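Local coordinates for SH3 domain-containing protein (Dictyostelium discoideum, PDB 4NQI) that remodels membranes through its inverse BAR domain in osmoregulation, phagocytosis and cytokinesis, and probably binds phosphatidylinositol lipids, at residues 82-87 with 211-216; 44-49 with 94-99; 123-128 with 171-176. All blocks are in the same frame, centred on the assembly; numbering follows the deposited sequence.

In the fold
The contacts sample an elongated I-BAR bundle of helices 15-64, 72-140 and 152-224, all contributing to the IRSp53/MIM homology domain. Helix 72-140 takes part in every contact, pairing with helix 15-64 in contact 2 and with helix 152-224 in contacts 1 and 3. Contact 2 centres about 21 Å from contact 1 and 42 Å from contact 3, whereas contacts 1 and 3 centre about 60 Å apart, on opposite sides of the chain's centre. Along the chain, contacts 1 and 2 alternate (44-49, 82-87, 94-99, 211-216), contact 2 closes before contact 3 opens, and contact 1 spans contact 3. Contacts 1 and 2 border the second subunit, so the same helices build bundle and dimer.

Contact 1: 82-87 with 211-216; sequences ADAIKD and SKFSTN
Apolar contact between A84 and the side chains of K212 and F213 occupies the middle of this antiparallel helix pair, whose local axes approach to 10.1 Å at 168°. The methyl group of A84, directed toward the partner helix, meets the rim of the F213 ring near its plane, with A84 CB 4.4 Å from F213 CE1. I85 reaches the same ring atom more obliquely, I85 CG1 lying 4.2 Å from F213 CE1. A84 thus faces both K212 and F213, and its CA comes within 6.4 Å of the CA of K212; the N216 side chain also lies near it.

The aliphatic part of K212 forms the second group of contacts. Its chain runs extended through CE, laying CD beside the backbone of A84, with K212 CD 4.1 Å from A84 O. One step further out, K212 CE rests 3.9 Å from D87 CB, where the two side chains cross at about a right angle.

The charged ends come near each other without pairing directly. The bend at chi4 (-63°) sets K212 NZ 4.2 Å from D87 OD2, just beyond a salt bridge, so the opposite charges probably still attract. Within its own helix, T215 OG1 donates to S211 O over 3.3 Å, in the plane of that carbonyl.

This is part of the bundle core of the I-BAR domain. I85 also packs on L63 of helix 15-64, and F213 also packs on L88, one turn on from A84 along helix 72-140. F195 of the second subunit covers I85, while L199 of the second subunit covers F213, placing the helix pair against the dimer partner.

Contact 2: 44-49 with 94-99; sequences KYQQQA and DVAKVL
Q46 and A96 mark the closest approach of helices 15-64 and 72-140 here, their CA atoms 5.0 Å apart and the local axes 8.9 Å apart, nearly antiparallel at 163°. Such proximity is possible because small side chains face each other: A49 CB sits 4.0 Å from A96 CB, and the A96 methyl also lies against the other backbone, with A96 CB 3.8 Å from Q46 O. In the reverse sense, the aliphatic part of Q46 covers the backbone of A96, its CG only 3.3 Å from A96 O. CG stands anti to the backbone N of Q46, and chi2 of -98° departs well from a staggered value, consistent with a cramped fit beside the A96 carbonyl.

One turn further along helix 72-140, L99 extends the tight face. Its CD2 methyl touches two residues: L99 CD2 is 3.9 Å from Y45 CD2, meeting the tyrosine ring at its edge near the ring plane, and 4.1 Å from Q46 CB. The Y45 and L99 side chains cross at about a right angle.

Beyond this buried strip the pairing gives way to solvent. Q47 and K97 start out from their helices away from the opposing segment, both are exposed, and K97 NZ turns back along its own helix to form a salt bridge with D93.

The inner flank, by contrast, is covered within the I-BAR dimer. F198 of helix 152-224 packs on both Y45 and L99, joining the third helix of the bundle to this pair. The Y45 hydroxyl is hydrogen-bonded to E89 of the second subunit, and A49 packs on L52 of the second subunit, tying helix 15-64 to the dimer interface.

Contact 3: 123-128 with 171-176; sequences KNYKKD and QLNANK
Y125 and K176 are brought together by their torsions: CG of Y125 stands anti to the backbone N (chi1 -169°), while the K176 chain bends at chi2, which turns CD, and again at chi4 (55°), which sets NZ near D128. They join helices 72-140 and 152-224 of the I-BAR bundle, an antiparallel pair within the predicted coiled coil, with local axes 11.5 Å apart.

The two side chains slide past each other in opposite directions. The aliphatic lysine carbons lie at the edge of the ring, with K176 CB 3.4 Å from Y125 CE1 and K176 CG, in the ring plane, 3.6 Å from Y125 CD1. Beyond them, K176 NZ donates to D128 OD2 at 3.2 Å in a salt bridge, reaching the anti side of the oxygen 17° out of the carboxylate plane. The other oxygen, D128 OD1, is met by K127 NZ at 3.1 Å from above that plane, so one carboxylate serves two lysines. This pairing would probably favour the charged form of the buried K176. An alanine at D128 would probably leave the K176 ammonium without its charge mate across the helices and K127 NZ free to turn. L172 packs beside the aspartate, its CD2 lying 3.7 Å from D128 CB.

Y125 also packs on I17 and T20 of helix 15-64. At its hydroxyl, one water bridges the helices, 2.6 Å from Y125 OH and donating to N173 O.

Contact 1: 82-87 with 211-216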
ATOM      1  N   ALA B  82       8.069 -12.741   9.311  1.00 36.19           N
ATOM      2  CA  ALA B  82       7.990 -11.613  10.237  1.00 37.35           C
ATOM      3  C   ALA B  82       8.918 -10.470   9.824  1.00 40.74           C
ATOM      4  O   ALA B  82       8.507  -9.305   9.807  1.00 45.52           O
ATOM      5  CB  ALA B  82       8.306 -12.067  11.657  1.00 31.61           C
ATOM      6  N   ASP B  83      10.167 -10.805   9.507  1.00 39.88           N
ATOM      7  CA  ASP B  83      11.154  -9.806   9.097  1.00 46.53           C
ATOM      8  C   ASP B  83      10.739  -9.077   7.821  1.00 41.33           C
ATOM      9  O   ASP B  83      10.963  -7.873   7.681  1.00 44.03           O
ATOM     10  CB  ASP B  83      12.527 -10.454   8.897  1.00 49.63           C
ATOM     11  CG  ASP B  83      13.187 -10.846  10.206  1.00 59.54           C
ATOM     12  OD1 ASP B  83      12.700 -10.420  11.274  1.00 63.99           O
ATOM     13  OD2 ASP B  83      14.204 -11.573  10.162  1.00 62.56           O
ATOM     14  N   ALA B  84      10.141  -9.815   6.890  1.00 35.11           N
ATOM     15  CA  ALA B  84       9.713  -9.245   5.616  1.00 40.12           C
ATOM     16  C   ALA B  84       8.588  -8.234   5.823  1.00 41.78           C
ATOM     17  O   ALA B  84       8.643  -7.117   5.303  1.00 42.05           O
ATOM     18  CB  ALA B  84       9.274 -10.347   4.667  1.00 34.23           C
ATOM     19  N   ILE B  85       7.574  -8.627   6.591  1.00 44.19           N
ATOM     20  CA  ILE B  85       6.445  -7.750   6.889  1.00 42.48           C
ATOM     21  C   ILE B  85       6.896  -6.515   7.672  1.00 35.63           C
ATOM     22  O   ILE B  85       6.437  -5.403   7.403  1.00 37.14           O
ATOM     23  CB  ILE B  85       5.317  -8.502   7.641  1.00 43.99           C
ATOM     24  CG1 ILE B  85       4.694  -9.566   6.730  1.00 43.93           C
ATOM     25  CG2 ILE B  85       4.243  -7.539   8.122  1.00 41.52           C
ATOM     26  CD1 ILE B  85       3.481 -10.263   7.324  1.00 47.53           C
ATOM     27  N   LYS B  86       7.807  -6.703   8.623  1.00 33.84           N
ATOM     28  CA  LYS B  86       8.338  -5.578   9.390  1.00 39.23           C
ATOM     29  C   LYS B  86       9.040  -4.569   8.479  1.00 42.15           C
ATOM     30  O   LYS B  86       8.731  -3.373   8.508  1.00 39.39           O
ATOM     31  CB  LYS B  86       9.302  -6.062  10.474  1.00 46.25           C
ATOM     32  CG  LYS B  86       9.866  -4.930  11.326  1.00 53.15           C
ATOM     33  N   ASP B  87       9.970  -5.058   7.664  1.00 42.09           N
ATOM     34  CA  ASP B  87      10.714  -4.195   6.752  1.00 46.96           C
ATOM     35  C   ASP B  87       9.802  -3.446   5.780  1.00 45.77           C
ATOM     36  O   ASP B  87      10.005  -2.262   5.527  1.00 47.05           O
ATOM     37  CB  ASP B  87      11.771  -5.003   5.998  1.00 61.25           C
ATOM     38  CG  ASP B  87      12.934  -5.405   6.886  1.00 72.57           C
ATOM     39  OD1 ASP B  87      13.115  -4.773   7.951  1.00 75.96           O
ATOM     40  OD2 ASP B  87      13.673  -6.343   6.515  1.00 75.11           O
ATOM     41  N   SER B 211       9.527  -8.264  -4.643  1.00 38.65           N
ATOM     42  CA  SER B 211      10.813  -8.926  -4.435  1.00 42.15           C
ATOM     43  C   SER B 211      10.832  -9.758  -3.152  1.00 41.16           C
ATOM     44  O   SER B 211      11.298 -10.899  -3.155  1.00 40.42           O
ATOM     45  CB  SER B 211      11.940  -7.892  -4.400  1.00 40.57           C
ATOM     46  OG  SER B 211      13.196  -8.513  -4.192  1.00 46.19           O
ATOM     47  N   LYS B 212      10.321  -9.190  -2.062  1.00 40.79           N
ATOM     48  CA  LYS B 212      10.344  -9.862  -0.763  1.00 39.23           C
ATOM     49  C   LYS B 212       9.349 -11.016  -0.654  1.00 35.32           C
ATOM     50  O   LYS B 212       9.730 -12.134  -0.306  1.00 34.73           O
ATOM     51  CB  LYS B 212      10.113  -8.861   0.374  1.00 41.88           C
ATOM     52  CG  LYS B 212      11.339  -8.040   0.749  1.00 44.43           C
ATOM     53  CD  LYS B 212      11.265  -7.563   2.197  1.00 53.73           C
ATOM     54  CE  LYS B 212      12.488  -6.729   2.570  1.00 57.80           C
ATOM     55  NZ  LYS B 212      13.762  -7.501   2.495  1.00 56.67           N
ATOM     56  N   PHE B 213       8.079 -10.742  -0.945  1.00 35.52           N
ATOM     57  CA  PHE B 213       7.016 -11.734  -0.772  1.00 39.20           C
ATOM     58  C   PHE B 213       7.162 -12.958  -1.680  1.00 41.77           C
ATOM     59  O   PHE B 213       6.649 -14.031  -1.364  1.00 42.26           O
ATOM     60  CB  PHE B 213       5.633 -11.086  -0.934  1.00 39.94           C
ATOM     61  CG  PHE B 213       5.162 -10.345   0.292  1.00 38.04           C
ATOM     62  CD1 PHE B 213       5.907 -10.375   1.465  1.00 38.49           C
ATOM     63  CD2 PHE B 213       3.972  -9.630   0.277  1.00 34.10           C
ATOM     64  CE1 PHE B 213       5.476  -9.702   2.597  1.00 39.21           C
ATOM     65  CE2 PHE B 213       3.537  -8.954   1.408  1.00 35.19           C
ATOM     66  CZ  PHE B 213       4.291  -8.991   2.567  1.00 38.57           C
ATOM     67  N   SER B 214       7.868 -12.802  -2.797  1.00 45.57           N
ATOM     68  CA  SER B 214       8.151 -13.931  -3.682  1.00 46.78           C
ATOM     69  C   SER B 214       9.116 -14.915  -3.026  1.00 39.16           C
ATOM     70  O   SER B 214       8.969 -16.130  -3.170  1.00 41.58           O
ATOM     71  CB  SER B 214       8.720 -13.448  -5.016  1.00 46.31           C
ATOM     72  OG  SER B 214       7.747 -12.732  -5.754  1.00 56.11           O
ATOM     73  N   THR B 215      10.103 -14.383  -2.308  1.00 38.19           N
ATOM     74  CA  THR B 215      11.060 -15.216  -1.583  1.00 46.44           C
ATOM     75  C   THR B 215      10.367 -16.013  -0.469  1.00 42.49           C
ATOM     76  O   THR B 215      10.672 -17.190  -0.261  1.00 40.63           O
ATOM     77  CB  THR B 215      12.212 -14.375  -0.996  1.00 54.10           C
ATOM     78  OG1 THR B 215      12.794 -13.569  -2.030  1.00 59.25           O
ATOM     79  CG2 THR B 215      13.283 -15.272  -0.406  1.00 58.74           C
ATOM     80  N   ASN B 216       9.438 -15.370   0.240  1.00 41.69           N
ATOM     81  CA  ASN B 216       8.661 -16.046   1.277  1.00 42.76           C
ATOM     82  C   ASN B 216       7.784 -17.147   0.687  1.00 41.24           C
ATOM     83  O   ASN B 216       7.733 -18.257   1.216  1.00 45.08           O
ATOM     84  CB  ASN B 216       7.787 -15.049   2.042  1.00 43.12           C
ATOM     85  CG  ASN B 216       8.595 -13.966   2.726  1.00 43.18           C
ATOM     86  OD1 ASN B 216       8.566 -12.805   2.317  1.00 46.28           O
ATOM     87  ND2 ASN B 216       9.308 -14.337   3.786  1.00 41.76           N
TER

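Contact 2: 44-49 with 94-99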
ATOM      1  N   LYS B  44      -5.225  13.044   5.487  1.00 52.56           N
ATOM      2  CA  LYS B  44      -5.952  11.935   6.098  1.00 52.35           C
ATOM      3  C   LYS B  44      -5.434  10.590   5.595  1.00 53.80           C
ATOM      4  O   LYS B  44      -5.270   9.644   6.372  1.00 56.76           O
ATOM      5  CB  LYS B  44      -7.438  12.067   5.770  1.00 58.27           C
ATOM      6  CG  LYS B  44      -8.274  10.840   6.091  1.00 64.08           C
ATOM      7  N   TYR B  45      -5.192  10.513   4.288  1.00 54.49           N
ATOM      8  CA  TYR B  45      -4.660   9.309   3.659  1.00 50.60           C
ATOM      9  C   TYR B  45      -3.321   8.937   4.283  1.00 48.08           C
ATOM     10  O   TYR B  45      -3.070   7.769   4.590  1.00 43.71           O
ATOM     11  CB  TYR B  45      -4.500   9.529   2.151  1.00 47.00           C
ATOM     12  CG  TYR B  45      -4.029   8.315   1.376  1.00 45.83           C
ATOM     13  CD1 TYR B  45      -4.929   7.349   0.952  1.00 43.24           C
ATOM     14  CD2 TYR B  45      -2.690   8.145   1.054  1.00 50.33           C
ATOM     15  CE1 TYR B  45      -4.509   6.242   0.238  1.00 48.79           C
ATOM     16  CE2 TYR B  45      -2.260   7.039   0.341  1.00 54.03           C
ATOM     17  CZ  TYR B  45      -3.175   6.092  -0.063  1.00 51.39           C
ATOM     18  OH  TYR B  45      -2.759   4.990  -0.773  1.00 49.61           O
ATOM     19  N   GLN B  46      -2.469   9.939   4.473  1.00 49.97           N
ATOM     20  CA  GLN B  46      -1.162   9.743   5.090  1.00 52.82           C
ATOM     21  C   GLN B  46      -1.287   9.181   6.509  1.00 53.34           C
ATOM     22  O   GLN B  46      -0.563   8.254   6.882  1.00 52.22           O
ATOM     23  CB  GLN B  46      -0.381  11.062   5.093  1.00 54.70           C
ATOM     24  CG  GLN B  46       0.913  11.038   5.893  1.00 61.29           C
ATOM     25  CD  GLN B  46       0.755  11.620   7.285  1.00 65.33           C
ATOM     26  OE1 GLN B  46       1.323  11.111   8.250  1.00 75.66           O
ATOM     27  NE2 GLN B  46      -0.008  12.703   7.393  1.00 67.84           N
ATOM     28  N   GLN B  47      -2.214   9.737   7.286  1.00 54.15           N
ATOM     29  CA  GLN B  47      -2.449   9.291   8.658  1.00 49.02           C
ATOM     30  C   GLN B  47      -2.905   7.833   8.710  1.00 46.87           C
ATOM     31  O   GLN B  47      -2.450   7.060   9.558  1.00 47.38           O
ATOM     32  CB  GLN B  47      -3.465  10.204   9.354  1.00 55.20           C
ATOM     33  CG  GLN B  47      -2.881  11.540   9.825  1.00 60.38           C
ATOM     34  CD  GLN B  47      -3.943  12.580  10.148  1.00 63.34           C
ATOM     35  OE1 GLN B  47      -5.136  12.275  10.214  1.00 64.78           O
ATOM     36  NE2 GLN B  47      -3.510  13.822  10.344  1.00 62.27           N
ATOM     37  N   GLN B  48      -3.795   7.456   7.797  1.00 43.64           N
ATOM     38  CA  GLN B  48      -4.270   6.077   7.730  1.00 45.42           C
ATOM     39  C   GLN B  48      -3.164   5.114   7.300  1.00 51.22           C
ATOM     40  O   GLN B  48      -3.145   3.955   7.717  1.00 57.40           O
ATOM     41  CB  GLN B  48      -5.478   5.957   6.795  1.00 43.02           C
ATOM     42  CG  GLN B  48      -6.729   6.678   7.296  1.00 50.83           C
ATOM     43  CD  GLN B  48      -7.186   6.194   8.664  1.00 56.35           C
ATOM     44  OE1 GLN B  48      -6.932   5.051   9.055  1.00 55.01           O
ATOM     45  NE2 GLN B  48      -7.865   7.068   9.400  1.00 57.38           N
ATOM     46  N   ALA B  49      -2.244   5.601   6.471  1.00 45.20           N
ATOM     47  CA  ALA B  49      -1.107   4.799   6.025  1.00 41.14           C
ATOM     48  C   ALA B  49      -0.189   4.461   7.197  1.00 45.53           C
ATOM     49  O   ALA B  49       0.280   3.325   7.322  1.00 46.04           O
ATOM     50  CB  ALA B  49      -0.338   5.525   4.935  1.00 36.01           C
ATOM     51  N   ASP B  94       7.660   5.339   5.699  1.00 52.60           N
ATOM     52  CA  ASP B  94       8.509   6.293   4.989  1.00 51.05           C
ATOM     53  C   ASP B  94       7.791   6.882   3.777  1.00 49.07           C
ATOM     54  O   ASP B  94       7.973   8.056   3.447  1.00 51.22           O
ATOM     55  CB  ASP B  94       9.818   5.629   4.556  1.00 55.96           C
ATOM     56  CG  ASP B  94      10.708   5.269   5.733  1.00 63.72           C
ATOM     57  OD1 ASP B  94      10.509   5.833   6.833  1.00 64.69           O
ATOM     58  OD2 ASP B  94      11.614   4.427   5.555  1.00 67.84           O
ATOM     59  N   VAL B  95       6.979   6.058   3.117  1.00 43.46           N
ATOM     60  CA  VAL B  95       6.153   6.518   2.004  1.00 39.29           C
ATOM     61  C   VAL B  95       5.170   7.592   2.474  1.00 41.79           C
ATOM     62  O   VAL B  95       5.026   8.638   1.838  1.00 39.62           O
ATOM     63  CB  VAL B  95       5.396   5.346   1.346  1.00 40.86           C
ATOM     64  CG1 VAL B  95       4.297   5.853   0.428  1.00 43.79           C
ATOM     65  CG2 VAL B  95       6.365   4.456   0.576  1.00 38.79           C
ATOM     66  N   ALA B  96       4.512   7.338   3.602  1.00 40.01           N
ATOM     67  CA  ALA B  96       3.583   8.304   4.186  1.00 46.10           C
ATOM     68  C   ALA B  96       4.281   9.628   4.509  1.00 50.07           C
ATOM     69  O   ALA B  96       3.730  10.706   4.267  1.00 55.90           O
ATOM     70  CB  ALA B  96       2.938   7.726   5.434  1.00 42.99           C
ATOM     71  N   LYS B  97       5.494   9.532   5.050  1.00 46.35           N
ATOM     72  CA  LYS B  97       6.297  10.705   5.395  1.00 51.00           C
ATOM     73  C   LYS B  97       6.632  11.544   4.159  1.00 47.30           C
ATOM     74  O   LYS B  97       6.651  12.774   4.228  1.00 43.34           O
ATOM     75  CB  LYS B  97       7.594  10.275   6.085  1.00 54.54           C
ATOM     76  CG  LYS B  97       7.416   9.494   7.387  1.00 62.15           C
ATOM     77  CD  LYS B  97       7.137  10.412   8.568  1.00 67.27           C
ATOM     78  CE  LYS B  97       7.940   9.996   9.799  1.00 69.54           C
ATOM     79  NZ  LYS B  97       7.634   8.611  10.254  1.00 71.37           N
ATOM     80  N   VAL B  98       6.905  10.874   3.040  1.00 48.28           N
ATOM     81  CA  VAL B  98       7.206  11.551   1.778  1.00 44.78           C
ATOM     82  C   VAL B  98       6.002  12.352   1.284  1.00 44.02           C
ATOM     83  O   VAL B  98       6.141  13.506   0.878  1.00 49.75           O
ATOM     84  CB  VAL B  98       7.658  10.550   0.691  1.00 41.87           C
ATOM     85  CG1 VAL B  98       7.646  11.199  -0.687  1.00 42.49           C
ATOM     86  CG2 VAL B  98       9.045  10.004   1.010  1.00 34.58           C
ATOM     87  N   LEU B  99       4.824  11.735   1.325  1.00 39.74           N
ATOM     88  CA  LEU B  99       3.582  12.407   0.953  1.00 39.43           C
ATOM     89  C   LEU B  99       3.358  13.646   1.817  1.00 43.76           C
ATOM     90  O   LEU B  99       2.867  14.669   1.335  1.00 47.01           O
ATOM     91  CB  LEU B  99       2.395  11.450   1.090  1.00 47.28           C
ATOM     92  CG  LEU B  99       1.019  12.016   0.720  1.00 49.34           C
ATOM     93  CD1 LEU B  99       0.974  12.399  -0.749  1.00 44.09           C
ATOM     94  CD2 LEU B  99      -0.098  11.032   1.052  1.00 43.84           C
TER

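Contact 3: 123-128 with 171-176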
ATOM      1  N   LYS B 123      -4.097  43.391  -9.629  1.00 75.60           N
ATOM      2  CA  LYS B 123      -3.893  44.808  -9.328  1.00 75.71           C
ATOM      3  C   LYS B 123      -3.241  45.514 -10.515  1.00 77.56           C
ATOM      4  O   LYS B 123      -3.784  46.485 -11.048  1.00 77.36           O
ATOM      5  CB  LYS B 123      -3.019  44.970  -8.080  1.00 70.93           C
ATOM      6  N   ASN B 124      -2.078  45.009 -10.922  1.00 75.87           N
ATOM      7  CA  ASN B 124      -1.357  45.529 -12.079  1.00 74.14           C
ATOM      8  C   ASN B 124      -2.156  45.437 -13.378  1.00 73.51           C
ATOM      9  O   ASN B 124      -1.902  46.185 -14.322  1.00 75.29           O
ATOM     10  CB  ASN B 124      -0.018  44.803 -12.239  1.00 74.67           C
ATOM     11  CG  ASN B 124       1.027  45.276 -11.245  1.00 82.45           C
ATOM     12  OD1 ASN B 124       0.718  45.992 -10.291  1.00 86.89           O
ATOM     13  ND2 ASN B 124       2.275  44.875 -11.466  1.00 83.84           N
ATOM     14  N   TYR B 125      -3.111  44.513 -13.428  1.00 71.93           N
ATOM     15  CA  TYR B 125      -3.969  44.375 -14.600  1.00 70.05           C
ATOM     16  C   TYR B 125      -4.965  45.527 -14.682  1.00 71.70           C
ATOM     17  O   TYR B 125      -5.152  46.114 -15.749  1.00 75.66           O
ATOM     18  CB  TYR B 125      -4.705  43.032 -14.604  1.00 67.34           C
ATOM     19  CG  TYR B 125      -5.382  42.740 -15.921  1.00 71.36           C
ATOM     20  CD1 TYR B 125      -4.631  42.479 -17.058  1.00 70.20           C
ATOM     21  CD2 TYR B 125      -6.767  42.738 -16.035  1.00 70.66           C
ATOM     22  CE1 TYR B 125      -5.236  42.221 -18.268  1.00 69.13           C
ATOM     23  CE2 TYR B 125      -7.382  42.476 -17.247  1.00 67.87           C
ATOM     24  CZ  TYR B 125      -6.607  42.218 -18.359  1.00 72.44           C
ATOM     25  OH  TYR B 125      -7.199  41.958 -19.572  1.00 79.66           O
ATOM     26  N   LYS B 126      -5.605  45.844 -13.558  1.00 72.21           N
ATOM     27  CA  LYS B 126      -6.524  46.976 -13.493  1.00 71.64           C
ATOM     28  C   LYS B 126      -5.783  48.278 -13.779  1.00 75.65           C
ATOM     29  O   LYS B 126      -6.288  49.147 -14.489  1.00 75.60           O
ATOM     30  CB  LYS B 126      -7.186  47.066 -12.113  1.00 71.87           C
ATOM     31  CG  LYS B 126      -7.837  45.779 -11.622  0.91 74.65           C
ATOM     32  N   LYS B 127      -4.580  48.397 -13.223  1.00 77.03           N
ATOM     33  CA  LYS B 127      -3.790  49.621 -13.321  1.00 78.10           C
ATOM     34  C   LYS B 127      -3.313  49.894 -14.750  1.00 73.58           C
ATOM     35  O   LYS B 127      -3.528  50.986 -15.280  1.00 67.69           O
ATOM     36  CB  LYS B 127      -2.594  49.553 -12.364  1.00 77.67           C
ATOM     37  CG  LYS B 127      -1.913  50.890 -12.104  1.00 80.04           C
ATOM     38  CD  LYS B 127      -0.692  50.725 -11.208  1.00 81.32           C
ATOM     39  CE  LYS B 127       0.325  49.781 -11.829  0.99 83.86           C
ATOM     40  NZ  LYS B 127       0.741  50.234 -13.186  0.36 84.61           N
ATOM     41  N   ASP B 128      -2.673  48.901 -15.365  1.00 73.12           N
ATOM     42  CA  ASP B 128      -2.158  49.038 -16.729  1.00 77.49           C
ATOM     43  C   ASP B 128      -3.271  49.284 -17.742  1.00 80.57           C
ATOM     44  O   ASP B 128      -3.092  50.036 -18.702  1.00 81.89           O
ATOM     45  CB  ASP B 128      -1.357  47.796 -17.135  1.00 80.82           C
ATOM     46  CG  ASP B 128      -0.001  47.726 -16.461  1.00 90.43           C
ATOM     47  OD1 ASP B 128       0.469  48.765 -15.953  1.00 96.88           O
ATOM     48  OD2 ASP B 128       0.602  46.630 -16.451  1.00 91.01           O
ATOM     49  N   GLN B 171      -1.690  44.991 -27.491  1.00 75.47           N
ATOM     50  CA  GLN B 171      -0.543  44.134 -27.239  1.00 75.19           C
ATOM     51  C   GLN B 171      -0.351  43.895 -25.749  1.00 72.07           C
ATOM     52  O   GLN B 171       0.313  42.941 -25.345  1.00 69.97           O
ATOM     53  CB  GLN B 171       0.724  44.731 -27.850  1.00 75.26           C
ATOM     54  CG  GLN B 171       1.294  43.887 -28.970  1.00 80.49           C
ATOM     55  CD  GLN B 171       1.156  42.404 -28.690  1.00 84.12           C
ATOM     56  OE1 GLN B 171       1.859  41.850 -27.843  1.00 80.94           O
ATOM     57  NE2 GLN B 171       0.236  41.752 -29.395  1.00 86.54           N
ATOM     58  N   LEU B 172      -0.934  44.774 -24.938  1.00 71.33           N
ATOM     59  CA  LEU B 172      -0.927  44.602 -23.492  1.00 67.46           C
ATOM     60  C   LEU B 172      -1.913  43.513 -23.084  1.00 62.44           C
ATOM     61  O   LEU B 172      -1.596  42.670 -22.243  1.00 58.19           O
ATOM     62  CB  LEU B 172      -1.279  45.913 -22.787  1.00 67.36           C
ATOM     63  CG  LEU B 172      -1.485  45.829 -21.271  1.00 63.17           C
ATOM     64  CD1 LEU B 172      -0.202  45.400 -20.574  1.00 61.07           C
ATOM     65  CD2 LEU B 172      -1.988  47.153 -20.708  1.00 65.75           C
ATOM     66  N   ASN B 173      -3.105  43.534 -23.681  1.00 60.19           N
ATOM     67  CA  ASN B 173      -4.121  42.522 -23.399  1.00 64.61           C
ATOM     68  C   ASN B 173      -3.630  41.107 -23.704  1.00 56.25           C
ATOM     69  O   ASN B 173      -3.850  40.184 -22.923  1.00 45.71           O
ATOM     70  CB  ASN B 173      -5.406  42.803 -24.185  1.00 67.27           C
ATOM     71  CG  ASN B 173      -6.043  44.131 -23.819  1.00 72.16           C
ATOM     72  OD1 ASN B 173      -5.774  44.695 -22.757  1.00 77.39           O
ATOM     73  ND2 ASN B 173      -6.903  44.634 -24.700  1.00 70.21           N
ATOM     74  N   ALA B 174      -2.964  40.950 -24.844  1.00 56.46           N
ATOM     75  CA  ALA B 174      -2.448  39.651 -25.271  1.00 59.68           C
ATOM     76  C   ALA B 174      -1.268  39.196 -24.411  1.00 59.01           C
ATOM     77  O   ALA B 174      -1.136  38.007 -24.110  1.00 56.99           O
ATOM     78  CB  ALA B 174      -2.053  39.696 -26.738  1.00 57.11           C
ATOM     79  N   ASN B 175      -0.408  40.137 -24.028  1.00 57.79           N
ATOM     80  CA  ASN B 175       0.700  39.840 -23.123  1.00 61.09           C
ATOM     81  C   ASN B 175       0.199  39.390 -21.752  1.00 57.35           C
ATOM     82  O   ASN B 175       0.736  38.459 -21.156  1.00 52.74           O
ATOM     83  CB  ASN B 175       1.619  41.059 -22.968  1.00 62.71           C
ATOM     84  CG  ASN B 175       2.573  41.231 -24.137  1.00 69.32           C
ATOM     85  OD1 ASN B 175       2.942  40.262 -24.803  1.00 74.25           O
ATOM     86  ND2 ASN B 175       2.990  42.469 -24.383  1.00 71.76           N
ATOM     87  N   LYS B 176      -0.836  40.066 -21.260  1.00 58.08           N
ATOM     88  CA  LYS B 176      -1.429  39.742 -19.968  1.00 60.85           C
ATOM     89  C   LYS B 176      -2.177  38.414 -20.001  1.00 62.60           C
ATOM     90  O   LYS B 176      -2.341  37.765 -18.967  1.00 64.79           O
ATOM     91  CB  LYS B 176      -2.377  40.855 -19.520  1.00 63.59           C
ATOM     92  CG  LYS B 176      -1.693  42.163 -19.153  1.00 59.75           C
ATOM     93  CD  LYS B 176      -0.582  41.937 -18.138  1.00 56.65           C
ATOM     94  CE  LYS B 176      -0.090  43.249 -17.555  1.00 50.34           C
ATOM     95  NZ  LYS B 176      -1.212  44.020 -16.965  1.00 53.87           N
TER
HETATM   96  O   HOH W   1      -5.910  40.671 -21.404  1.00 50.31           O